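Local coordinates for glycosyl hydrolase family 2, TIM barrel domain protein (Faecalibacterium prausnitzii A2-165, PDB 6ED2) that probably hydrolyses beta-glucuronides as a gut bacterial beta-glucuronidase of glycosyl hydrolase family 2, at residues 442-447 / 470-475. Sequence-based numbering, arbitrary orientation.
Sequences PQCTSA and RTYTVL
Pro-442 and Cys-444 meet one edge of the Tyr-472 ring, and this is the tightly packed part of the contact. Pro-442 touches with the outer carbons of its ring: CG and CD each lie 3.6 Å from Tyr-472 CD1, and CD also comes within 3.4 Å of the carbonyl O of Thr-473. Further along the ring, Cys-444 SG stands 3.0 Å from Tyr-472 OH. That sulfur is 5.0 Å from the ring centroid and 83° off the ring normal, which defines an edge-on sulfur-aromatic contact. A chi1 of 66° sets SG between the backbone N and carbonyl carbon of Cys-444, turned to the phenol end. Phe-453 of helix 449-463 meets Tyr-472 edge-to-face and also touches both Pro-442 and Cys-444.

The Leu-475 side is looser. Its CB approaches Pro-442 O no closer than 4.1 Å, and a water oxygen lies between the backbones, accepting from Leu-475 N at 2.8 Å; its distance to Pro-442 O is too short to be relied on. Strand 470-474 runs parallel to strand 433-440 in the TIM barrel; the contact thus joins the loop after one barrel strand to the next barrel strand, across a beta-alpha-beta crossover. The chemistry implies an interface of van der Waals and sulfur-aromatic contact at the tyrosine edge, with a water near the two backbones, while backbone bonds to Phe-383 and Lys-484 also hold the loop.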
loop_
_atom_site.group_PDB
_atom_site.type_symbol
_atom_site.label_atom_id
_atom_site.label_comp_id
_atom_site.label_asym_id
_atom_site.label_seq_id
_atom_site.Cartn_x
_atom_site.Cartn_y
_atom_site.Cartn_z
ATOM N N PRO A 442 9.395 -27.272 -21.136
ATOM C CA PRO A 442 9.381 -27.486 -22.583
ATOM C C PRO A 442 8.055 -28.106 -22.988
ATOM O O PRO A 442 7.359 -28.727 -22.183
ATOM C CB PRO A 442 10.543 -28.461 -22.811
ATOM C CG PRO A 442 10.571 -29.259 -21.567
ATOM C CD PRO A 442 10.113 -28.355 -20.436
ATOM N N GLN A 443 7.703 -27.919 -24.258
ATOM C CA GLN A 443 6.508 -28.550 -24.809
ATOM C C GLN A 443 6.820 -30.033 -25.055
ATOM O O GLN A 443 7.024 -30.477 -26.183
ATOM C CB GLN A 443 6.068 -27.836 -26.086
ATOM C CG GLN A 443 4.772 -28.375 -26.713
ATOM C CD GLN A 443 4.366 -27.632 -27.989
ATOM O OE1 GLN A 443 5.201 -27.094 -28.721
ATOM N NE2 GLN A 443 3.068 -27.593 -28.247
ATOM N N CYS A 444 6.875 -30.806 -23.962
ATOM C CA CYS A 444 7.353 -32.187 -24.027
ATOM C C CYS A 444 6.268 -33.180 -24.456
ATOM O O CYS A 444 6.473 -34.396 -24.335
ATOM C CB CYS A 444 7.973 -32.614 -22.685
ATOM S SG CYS A 444 6.884 -32.748 -21.211
ATOM N N THR A 445 5.126 -32.679 -24.931
ATOM C CA THR A 445 4.169 -33.446 -25.705
ATOM C C THR A 445 4.413 -33.302 -27.196
ATOM O O THR A 445 3.750 -33.977 -27.993
ATOM C CB THR A 445 2.732 -33.007 -25.388
ATOM O OG1 THR A 445 2.613 -31.596 -25.583
ATOM C CG2 THR A 445 2.351 -33.357 -23.951
ATOM N N SER A 446 5.338 -32.433 -27.583
ATOM C CA SER A 446 5.599 -32.181 -28.990
ATOM C C SER A 446 6.209 -33.419 -29.637
ATOM O O SER A 446 6.980 -34.159 -29.008
ATOM C CB SER A 446 6.537 -30.973 -29.131
ATOM O OG SER A 446 7.069 -30.825 -30.435
ATOM N N ALA A 447 5.840 -33.663 -30.890
ATOM C CA ALA A 447 6.602 -34.614 -31.689
ATOM C C ALA A 447 8.043 -34.139 -31.754
ATOM O O ALA A 447 8.305 -32.938 -31.835
ATOM C CB ALA A 447 6.022 -34.730 -33.103
ATOM N N ARG A 470 19.320 -36.070 -12.797
ATOM C CA ARG A 470 18.894 -35.127 -13.829
ATOM C C ARG A 470 17.376 -35.008 -13.848
ATOM O O ARG A 470 16.664 -35.997 -13.637
ATOM C CB ARG A 470 19.377 -35.547 -15.219
ATOM C CG ARG A 470 20.869 -35.856 -15.317
ATOM C CD ARG A 470 21.118 -36.904 -16.409
ATOM N NE ARG A 470 20.457 -38.158 -16.050
ATOM C CZ ARG A 470 20.307 -39.199 -16.863
ATOM N NH1 ARG A 470 20.769 -39.141 -18.102
ATOM N NH2 ARG A 470 19.698 -40.295 -16.430
ATOM N N THR A 471 16.885 -33.794 -14.107
ATOM C CA THR A 471 15.458 -33.511 -14.118
ATOM C C THR A 471 15.194 -32.422 -15.148
ATOM O O THR A 471 16.111 -31.910 -15.792
ATOM C CB THR A 471 14.945 -33.093 -12.720
ATOM O OG1 THR A 471 13.508 -33.179 -12.681
ATOM C CG2 THR A 471 15.358 -31.649 -12.383
ATOM N N TYR A 472 13.917 -32.093 -15.311
ATOM C CA TYR A 472 13.469 -30.925 -16.058
ATOM C C TYR A 472 12.075 -30.636 -15.541
ATOM O O TYR A 472 11.418 -31.528 -15.012
ATOM C CB TYR A 472 13.460 -31.162 -17.564
ATOM C CG TYR A 472 12.253 -31.939 -18.065
ATOM C CD1 TYR A 472 11.151 -31.280 -18.627
ATOM C CD2 TYR A 472 12.220 -33.337 -17.997
ATOM C CE1 TYR A 472 10.049 -31.989 -19.098
ATOM C CE2 TYR A 472 11.123 -34.057 -18.464
ATOM C CZ TYR A 472 10.048 -33.385 -19.022
ATOM O OH TYR A 472 8.973 -34.110 -19.486
ATOM N N THR A 473 11.621 -29.395 -15.664
ATOM C CA THR A 473 10.348 -29.076 -15.036
ATOM C C THR A 473 9.215 -29.222 -16.040
ATOM O O THR A 473 9.327 -28.807 -17.197
ATOM C CB THR A 473 10.354 -27.673 -14.423
ATOM O OG1 THR A 473 10.456 -26.700 -15.466
ATOM C CG2 THR A 473 11.527 -27.528 -13.457
ATOM N N VAL A 474 8.117 -29.814 -15.583
ATOM C CA VAL A 474 7.039 -30.256 -16.458
ATOM C C VAL A 474 5.954 -29.189 -16.509
ATOM O O VAL A 474 5.434 -28.774 -15.469
ATOM C CB VAL A 474 6.470 -31.605 -15.989
ATOM C CG1 VAL A 474 5.349 -32.060 -16.922
ATOM C CG2 VAL A 474 7.595 -32.639 -15.911
ATOM N N LEU A 475 5.623 -28.757 -17.723
ATOM C CA LEU A 475 4.516 -27.856 -18.003
ATOM C C LEU A 475 3.190 -28.453 -17.536
ATOM O O LEU A 475 3.026 -29.671 -17.459
ATOM C CB LEU A 475 4.431 -27.609 -19.509
ATOM C CG LEU A 475 4.675 -26.230 -20.071
ATOM C CD1 LEU A 475 4.168 -26.211 -21.488
ATOM C CD2 LEU A 475 3.974 -25.192 -19.217
HETATM O O HOH W 1 6.975 -29.871 -19.958
#